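Local coordinates for proteasome assembly chaperone family protein (Thermoplasma acidophilum, PDB 3GAA) that is of unknown function but probably acts as a chaperone in proteasome assembly, at residues A[47-59]-A[77-91]. Residues are numbered along the deposited sequence; the frame is centred on the assembly and turned at random.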
ATOM      1  N   ILE A  47       7.624  42.154  -9.278  1.00 25.06           N
ATOM      2  CA  ILE A  47       7.347  42.364  -7.886  1.00 25.11           C
ATOM      3  C   ILE A  47       8.393  41.594  -7.044  1.00 24.95           C
ATOM      4  O   ILE A  47       8.859  42.080  -6.026  1.00 23.21           O
ATOM      5  CB  ILE A  47       5.795  42.189  -7.444  1.00 25.40           C
ATOM      6  CG1 ILE A  47       5.619  40.985  -6.567  1.00 29.41           C
ATOM      7  CG2 ILE A  47       4.691  42.159  -8.568  1.00 23.69           C
ATOM      8  CD1 ILE A  47       6.004  41.277  -5.097  1.00 33.87           C
ATOM      9  N   VAL A  48       8.792  40.413  -7.506  1.00 26.15           N
ATOM     10  CA  VAL A  48       9.864  39.620  -6.886  1.00 26.68           C
ATOM     11  C   VAL A  48      11.071  40.487  -6.702  1.00 27.64           C
ATOM     12  O   VAL A  48      11.610  40.607  -5.603  1.00 29.40           O
ATOM     13  CB  VAL A  48      10.344  38.447  -7.774  1.00 26.93           C
ATOM     14  CG1 VAL A  48      11.708  37.993  -7.349  1.00 26.14           C
ATOM     15  CG2 VAL A  48       9.375  37.242  -7.715  1.00 27.45           C
ATOM     16  N   GLU A  49      11.508  41.122  -7.768  1.00 28.06           N
ATOM     17  CA  GLU A  49      12.622  42.041  -7.645  1.00 28.33           C
ATOM     18  C   GLU A  49      12.310  43.212  -6.737  1.00 27.38           C
ATOM     19  O   GLU A  49      13.121  43.552  -5.905  1.00 27.61           O
ATOM     20  CB  GLU A  49      13.056  42.569  -8.990  1.00 29.25           C
ATOM     21  CG  GLU A  49      14.413  43.336  -8.909  1.00 34.58           C
ATOM     22  CD  GLU A  49      14.276  44.790  -8.392  1.00 42.85           C
ATOM     23  OE1 GLU A  49      13.147  45.364  -8.527  1.00 49.43           O
ATOM     24  OE2 GLU A  49      15.277  45.357  -7.839  1.00 45.14           O
ATOM     25  N   THR A  50      11.153  43.843  -6.879  1.00 26.87           N
ATOM     26  CA  THR A  50      10.951  45.105  -6.181  1.00 26.11           C
ATOM     27  C   THR A  50      10.578  44.910  -4.702  1.00 26.36           C
ATOM     28  O   THR A  50      10.905  45.718  -3.907  1.00 26.02           O
ATOM     29  CB  THR A  50      10.111  46.165  -6.999  1.00 25.85           C
ATOM     30  OG1 THR A  50       9.041  46.704  -6.212  1.00 25.13           O
ATOM     31  CG2 THR A  50       9.548  45.604  -8.266  1.00 23.89           C
ATOM     32  N   LEU A  51      10.000  43.805  -4.282  1.00 27.77           N
ATOM     33  CA  LEU A  51       9.882  43.608  -2.837  1.00 28.27           C
ATOM     34  C   LEU A  51      11.124  42.925  -2.297  1.00 29.44           C
ATOM     35  O   LEU A  51      11.279  42.741  -1.093  1.00 29.60           O
ATOM     36  CB  LEU A  51       8.638  42.818  -2.461  1.00 28.17           C
ATOM     37  CG  LEU A  51       7.254  43.476  -2.705  1.00 27.23           C
ATOM     38  CD1 LEU A  51       6.151  42.452  -2.261  1.00 24.68           C
ATOM     39  CD2 LEU A  51       7.082  44.829  -2.064  1.00 20.61           C
ATOM     40  N   GLY A  52      12.046  42.573  -3.181  1.00 30.86           N
ATOM     41  CA  GLY A  52      13.314  41.988  -2.733  1.00 31.22           C
ATOM     42  C   GLY A  52      13.037  40.658  -2.088  1.00 31.42           C
ATOM     43  O   GLY A  52      13.535  40.368  -1.035  1.00 30.47           O
ATOM     44  N   MET A  53      12.191  39.874  -2.736  1.00 32.43           N
ATOM     45  CA  MET A  53      11.720  38.653  -2.181  1.00 33.24           C
ATOM     46  C   MET A  53      12.862  37.662  -2.403  1.00 34.15           C
ATOM     47  O   MET A  53      13.778  37.930  -3.190  1.00 34.12           O
ATOM     48  CB  MET A  53      10.472  38.200  -2.928  1.00 33.62           C
ATOM     49  CG  MET A  53       9.297  39.137  -2.845  1.00 34.54           C
ATOM     50  SD  MET A  53       7.904  38.564  -3.799  1.00 31.68           S
ATOM     51  CE  MET A  53       6.982  37.772  -2.513  1.00 34.54           C
ATOM     52  N   HIS A  54      12.753  36.509  -1.748  1.00 34.72           N
ATOM     53  CA  HIS A  54      13.773  35.494  -1.707  1.00 35.36           C
ATOM     54  C   HIS A  54      13.136  34.171  -2.118  1.00 36.04           C
ATOM     55  O   HIS A  54      11.922  33.949  -1.947  1.00 35.53           O
ATOM     56  CB  HIS A  54      14.409  35.424  -0.280  1.00 35.76           C
ATOM     57  CG  HIS A  54      13.477  34.946   0.802  1.00 37.11           C
ATOM     58  ND1 HIS A  54      12.832  35.808   1.668  1.00 39.11           N
ATOM     59  CD2 HIS A  54      13.067  33.696   1.150  1.00 39.55           C
ATOM     60  CE1 HIS A  54      12.065  35.115   2.502  1.00 40.24           C
ATOM     61  NE2 HIS A  54      12.198  33.831   2.219  1.00 41.23           N
ATOM     62  N   GLN A  55      13.946  33.273  -2.680  1.00 36.74           N
ATOM     63  CA  GLN A  55      13.389  32.008  -3.146  1.00 36.73           C
ATOM     64  C   GLN A  55      13.022  31.076  -1.980  1.00 36.24           C
ATOM     65  O   GLN A  55      13.713  31.016  -1.013  1.00 37.17           O
ATOM     66  CB  GLN A  55      14.331  31.334  -4.129  1.00 37.05           C
ATOM     67  CG  GLN A  55      13.518  30.585  -5.168  1.00 38.91           C
ATOM     68  CD  GLN A  55      14.301  29.628  -6.017  1.00 41.32           C
ATOM     69  OE1 GLN A  55      15.425  29.905  -6.442  1.00 43.48           O
ATOM     70  NE2 GLN A  55      13.676  28.502  -6.321  1.00 44.08           N
ATOM     71  N   VAL A  56      11.943  30.343  -2.097  1.00 35.59           N
ATOM     72  CA  VAL A  56      11.397  29.605  -1.007  1.00 35.04           C
ATOM     73  C   VAL A  56      10.979  28.179  -1.394  1.00 35.62           C
ATOM     74  O   VAL A  56      10.885  27.307  -0.564  1.00 35.55           O
ATOM     75  CB  VAL A  56      10.187  30.407  -0.548  1.00 35.28           C
ATOM     76  CG1 VAL A  56       8.905  29.593  -0.565  1.00 33.67           C
ATOM     77  CG2 VAL A  56      10.456  31.042   0.758  1.00 33.58           C
ATOM     78  N   ALA A  57      10.706  27.935  -2.660  1.00 36.39           N
ATOM     79  CA  ALA A  57      10.180  26.640  -3.099  1.00 36.66           C
ATOM     80  C   ALA A  57      10.299  26.506  -4.620  1.00 37.09           C
ATOM     81  O   ALA A  57      10.369  27.496  -5.340  1.00 36.97           O
ATOM     82  CB  ALA A  57       8.728  26.496  -2.662  1.00 36.20           C
ATOM     83  N   HIS A  58      10.379  25.275  -5.102  1.00 38.18           N
ATOM     84  CA  HIS A  58      10.217  24.995  -6.541  1.00 38.75           C
ATOM     85  C   HIS A  58       9.022  24.083  -6.639  1.00 39.19           C
ATOM     86  O   HIS A  58       8.770  23.346  -5.704  1.00 37.20           O
ATOM     87  CB  HIS A  58      11.394  24.228  -7.122  1.00 38.57           C
ATOM     88  CG  HIS A  58      12.674  24.981  -7.153  1.00 38.98           C
ATOM     89  ND1 HIS A  58      13.095  25.681  -8.264  1.00 39.03           N
ATOM     90  CD2 HIS A  58      13.659  25.104  -6.234  1.00 40.89           C
ATOM     91  CE1 HIS A  58      14.268  26.235  -8.017  1.00 37.95           C
ATOM     92  NE2 HIS A  58      14.639  25.893  -6.795  1.00 40.27           N
ATOM     93  N   LEU A  59       8.321  24.133  -7.773  1.00 40.87           N
ATOM     94  CA  LEU A  59       7.263  23.188  -8.099  1.00 42.41           C
ATOM     95  C   LEU A  59       7.842  22.223  -9.135  1.00 43.71           C
ATOM     96  O   LEU A  59       8.159  22.581 -10.266  1.00 43.73           O
ATOM     97  CB  LEU A  59       6.011  23.907  -8.583  1.00 42.55           C
ATOM     98  CG  LEU A  59       4.715  23.096  -8.657  1.00 44.11           C
ATOM     99  CD1 LEU A  59       3.496  23.994  -8.546  1.00 46.87           C
ATOM    100  CD2 LEU A  59       4.589  22.329  -9.953  1.00 46.38           C
ATOM    101  N   HIS A  77      15.552  27.204 -12.662  1.00 39.13           N
ATOM    102  CA  HIS A  77      14.431  26.365 -12.934  1.00 39.12           C
ATOM    103  C   HIS A  77      13.217  27.243 -13.304  1.00 38.37           C
ATOM    104  O   HIS A  77      12.990  28.301 -12.710  1.00 38.70           O
ATOM    105  CB  HIS A  77      14.190  25.550 -11.667  1.00 39.10           C
ATOM    106  CG  HIS A  77      13.158  24.495 -11.801  1.00 38.95           C
ATOM    107  ND1 HIS A  77      11.809  24.771 -11.765  1.00 39.46           N
ATOM    108  CD2 HIS A  77      13.272  23.155 -11.923  1.00 38.67           C
ATOM    109  CE1 HIS A  77      11.132  23.642 -11.861  1.00 38.60           C
ATOM    110  NE2 HIS A  77      11.997  22.645 -11.944  1.00 37.99           N
ATOM    111  N   PRO A  78      12.416  26.796 -14.266  1.00 37.59           N
ATOM    112  CA  PRO A  78      11.251  27.522 -14.791  1.00 37.27           C
ATOM    113  C   PRO A  78      10.093  27.849 -13.850  1.00 37.04           C
ATOM    114  O   PRO A  78       9.377  28.780 -14.131  1.00 37.18           O
ATOM    115  CB  PRO A  78      10.710  26.564 -15.843  1.00 37.23           C
ATOM    116  CG  PRO A  78      11.133  25.244 -15.377  1.00 37.54           C
ATOM    117  CD  PRO A  78      12.531  25.478 -14.897  1.00 37.76           C
ATOM    118  N   PHE A  79       9.862  27.069 -12.794  1.00 37.38           N
ATOM    119  CA  PHE A  79       8.742  27.297 -11.855  1.00 36.98           C
ATOM    120  C   PHE A  79       9.266  27.476 -10.416  1.00 36.52           C
ATOM    121  O   PHE A  79       9.705  26.498  -9.792  1.00 36.64           O
ATOM    122  CB  PHE A  79       7.776  26.116 -11.916  1.00 37.28           C
ATOM    123  CG  PHE A  79       6.349  26.428 -11.465  1.00 38.29           C
ATOM    124  CD1 PHE A  79       6.084  27.122 -10.325  1.00 40.42           C
ATOM    125  CD2 PHE A  79       5.277  25.940 -12.173  1.00 40.07           C
ATOM    126  CE1 PHE A  79       4.793  27.356  -9.921  1.00 40.57           C
ATOM    127  CE2 PHE A  79       3.998  26.180 -11.773  1.00 39.06           C
ATOM    128  CZ  PHE A  79       3.753  26.890 -10.666  1.00 39.24           C
ATOM    129  N   ARG A  80       9.134  28.711  -9.896  1.00 35.59           N
ATOM    130  CA  ARG A  80       9.736  29.171  -8.638  1.00 34.86           C
ATOM    131  C   ARG A  80       8.709  29.894  -7.794  1.00 33.52           C
ATOM    132  O   ARG A  80       7.849  30.533  -8.322  1.00 33.51           O
ATOM    133  CB  ARG A  80      10.890  30.111  -8.924  1.00 34.69           C
ATOM    134  CG  ARG A  80      12.093  29.368  -9.432  1.00 38.97           C
ATOM    135  CD  ARG A  80      13.273  30.236  -9.935  1.00 42.97           C
ATOM    136  NE  ARG A  80      12.949  30.680 -11.280  1.00 47.60           N
ATOM    137  CZ  ARG A  80      12.425  31.863 -11.567  1.00 50.00           C
ATOM    138  NH1 ARG A  80      12.223  32.745 -10.597  1.00 51.12           N
ATOM    139  NH2 ARG A  80      12.114  32.163 -12.818  1.00 48.92           N
ATOM    140  N   ILE A  81       8.825  29.782  -6.472  1.00 32.40           N
ATOM    141  CA  ILE A  81       7.944  30.445  -5.550  1.00 31.32           C
ATOM    142  C   ILE A  81       8.772  31.253  -4.593  1.00 31.36           C
ATOM    143  O   ILE A  81       9.711  30.749  -4.034  1.00 30.95           O
ATOM    144  CB  ILE A  81       7.068  29.448  -4.792  1.00 31.72           C
ATOM    145  CG1 ILE A  81       6.341  28.551  -5.818  1.00 31.53           C
ATOM    146  CG2 ILE A  81       6.123  30.190  -3.838  1.00 26.47           C
ATOM    147  CD1 ILE A  81       5.440  27.582  -5.205  1.00 29.21           C
ATOM    148  N   TYR A  82       8.403  32.511  -4.413  1.00 31.58           N
ATOM    149  CA  TYR A  82       9.143  33.411  -3.573  1.00 32.51           C
ATOM    150  C   TYR A  82       8.302  33.932  -2.451  1.00 32.11           C
ATOM    151  O   TYR A  82       7.092  33.986  -2.569  1.00 33.19           O
ATOM    152  CB  TYR A  82       9.572  34.622  -4.367  1.00 32.83           C
ATOM    153  CG  TYR A  82      10.521  34.320  -5.476  1.00 34.25           C
ATOM    154  CD1 TYR A  82      11.911  34.528  -5.307  1.00 34.65           C
ATOM    155  CD2 TYR A  82      10.058  33.894  -6.725  1.00 34.90           C
ATOM    156  CE1 TYR A  82      12.820  34.291  -6.341  1.00 32.76           C
ATOM    157  CE2 TYR A  82      10.970  33.654  -7.779  1.00 34.98           C
ATOM    158  CZ  TYR A  82      12.344  33.870  -7.556  1.00 35.27           C
ATOM    159  OH  TYR A  82      13.251  33.630  -8.536  1.00 40.27           O
ATOM    160  N   ALA A  83       8.986  34.366  -1.404  1.00 32.00           N
ATOM    161  CA  ALA A  83       8.422  34.981  -0.227  1.00 31.83           C
ATOM    162  C   ALA A  83       9.112  36.305  -0.012  1.00 32.51           C
ATOM    163  O   ALA A  83      10.292  36.464  -0.265  1.00 31.51           O
ATOM    164  CB  ALA A  83       8.688  34.129   0.948  1.00 31.20           C
ATOM    165  N   ASN A  84       8.362  37.266   0.480  1.00 34.10           N
ATOM    166  CA  ASN A  84       8.949  38.453   1.060  1.00 34.99           C
ATOM    167  C   ASN A  84       9.438  38.162   2.484  1.00 36.87           C
ATOM    168  O   ASN A  84       9.409  37.037   2.994  1.00 36.41           O
ATOM    169  CB  ASN A  84       7.966  39.639   1.014  1.00 34.69           C
ATOM    170  CG  ASN A  84       6.862  39.532   2.021  1.00 34.23           C
ATOM    171  OD1 ASN A  84       6.343  40.528   2.479  1.00 35.00           O
ATOM    172  ND2 ASN A  84       6.491  38.331   2.369  1.00 32.99           N
ATOM    173  N   ASN A  85       9.918  39.198   3.132  1.00 39.38           N
ATOM    174  CA  ASN A  85      10.664  38.990   4.336  1.00 40.85           C
ATOM    175  C   ASN A  85       9.811  38.615   5.535  1.00 40.85           C
ATOM    176  O   ASN A  85      10.208  37.819   6.352  1.00 41.14           O
ATOM    177  CB  ASN A  85      11.452  40.243   4.640  1.00 42.20           C
ATOM    178  CG  ASN A  85      12.792  39.924   5.198  1.00 44.45           C
ATOM    179  OD1 ASN A  85      13.797  40.157   4.538  1.00 49.04           O
ATOM    180  ND2 ASN A  85      12.822  39.316   6.388  1.00 46.52           N
ATOM    181  N   SER A  86       8.635  39.206   5.634  1.00 41.05           N
ATOM    182  CA  SER A  86       7.686  38.883   6.686  1.00 40.45           C
ATOM    183  C   SER A  86       6.915  37.652   6.363  1.00 39.92           C
ATOM    184  O   SER A  86       6.095  37.240   7.148  1.00 41.67           O
ATOM    185  CB  SER A  86       6.720  40.015   6.783  1.00 40.33           C
ATOM    186  OG  SER A  86       7.314  41.103   6.096  1.00 42.19           O
ATOM    187  N   ASN A  87       7.140  37.066   5.201  1.00 38.97           N
ATOM    188  CA  ASN A  87       6.336  35.937   4.758  1.00 38.48           C
ATOM    189  C   ASN A  87       4.822  36.245   4.792  1.00 37.55           C
ATOM    190  O   ASN A  87       4.006  35.448   5.213  1.00 36.73           O
ATOM    191  CB  ASN A  87       6.743  34.686   5.524  1.00 38.71           C
ATOM    192  CG  ASN A  87       8.195  34.294   5.260  1.00 40.77           C
ATOM    193  OD1 ASN A  87       8.472  33.384   4.491  1.00 42.76           O
ATOM    194  ND2 ASN A  87       9.136  35.017   5.871  1.00 44.10           N
ATOM    195  N   THR A  88       4.499  37.439   4.298  1.00 37.11           N
ATOM    196  CA  THR A  88       3.141  37.915   4.072  1.00 37.06           C
ATOM    197  C   THR A  88       2.748  38.047   2.598  1.00 36.68           C
ATOM    198  O   THR A  88       1.591  38.282   2.303  1.00 37.26           O
ATOM    199  CB  THR A  88       2.952  39.302   4.686  1.00 37.13           C
ATOM    200  OG1 THR A  88       4.174  40.028   4.535  1.00 39.81           O
ATOM    201  CG2 THR A  88       2.602  39.206   6.161  1.00 35.97           C
ATOM    202  N   VAL A  89       3.680  37.904   1.667  1.00 36.14           N
ATOM    203  CA  VAL A  89       3.330  37.932   0.249  1.00 35.34           C
ATOM    204  C   VAL A  89       4.174  36.860  -0.415  1.00 35.19           C
ATOM    205  O   VAL A  89       5.402  36.845  -0.273  1.00 34.51           O
ATOM    206  CB  VAL A  89       3.674  39.301  -0.427  1.00 35.64           C
ATOM    207  CG1 VAL A  89       3.332  39.265  -1.910  1.00 35.20           C
ATOM    208  CG2 VAL A  89       3.008  40.487   0.272  1.00 33.55           C
ATOM    209  N   LEU A  90       3.522  35.960  -1.125  1.00 34.32           N
ATOM    210  CA  LEU A  90       4.259  35.033  -1.903  1.00 34.54           C
ATOM    211  C   LEU A  90       4.051  35.382  -3.367  1.00 34.42           C
ATOM    212  O   LEU A  90       3.034  35.996  -3.754  1.00 34.46           O
ATOM    213  CB  LEU A  90       3.789  33.608  -1.624  1.00 35.14           C
ATOM    214  CG  LEU A  90       3.843  33.070  -0.185  1.00 35.95           C
ATOM    215  CD1 LEU A  90       3.431  31.641  -0.208  1.00 37.81           C
ATOM    216  CD2 LEU A  90       5.189  33.160   0.438  1.00 34.63           C
ATOM    217  N   VAL A  91       5.015  34.994  -4.185  1.00 33.60           N
ATOM    218  CA  VAL A  91       4.823  35.024  -5.629  1.00 33.32           C
ATOM    219  C   VAL A  91       5.147  33.656  -6.230  1.00 34.19           C
ATOM    220  O   VAL A  91       6.150  33.046  -5.911  1.00 33.42           O
ATOM    221  CB  VAL A  91       5.670  36.087  -6.348  1.00 33.40           C
ATOM    222  CG1 VAL A  91       5.617  35.805  -7.869  1.00 29.68           C
ATOM    223  CG2 VAL A  91       5.233  37.565  -5.904  1.00 30.45           C
TER
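Tyr-82 lies between Val-48 and Gln-55, its ring sandwiched by aliphatic carbons. On one face sits Val-48 CG2, a CH-pi contact 4.0 Å from the ring centroid; on the opposite face Gln-55 CG reaches Tyr-82 CE1 at 3.9 Å. With CG anti to its carbonyl carbon (chi1 -64°), the ring packs against Val-48 near the C-terminal end of helix 39-51. With an alanine here, Val-48 would probably lose its aromatic partner and the aliphatic part of Gln-55 its support. Next door, Met-53 crosses Val-91 at about a right angle and brings SD to 3.5 Å from Val-91 CG2, which also meets Ile-47 CG1.

Beyond these, strand 54-59 pairs antiparallel with strand 79-83. His-54 and Ala-83 exchange two backbone bonds, N to O in each direction. A classic beta bulge follows: Ile-81 O accepts from both Val-56 N, at 3.0 Å, and Ala-57 N, on a more bent path, and Ala-57 O takes Ile-81 N in return. At the far end Leu-59 lays CB over the face of Phe-79, 3.8 Å from the ring centroid, while His-58 turns its ring edge toward the face of His-77 in an offset edge-to-face pair, planes 73° apart.

A Schellman motif ends the helix, with Met-53 N bonded to Val-48 O and Gly-52 at positive phi. Arg-80 gives NE to His-77 O and forms a salt bridge with Glu-95. The chemistry implies a helix end that meets strands 79-83 and 89-94 through apolar and CH-pi contacts, and an outermost strand of the chain's own mixed sheet joined to 79-83 by backbone bonds and ring contacts, while Ala-57, His-58 and Leu-59 continue that sheet into a second subunit.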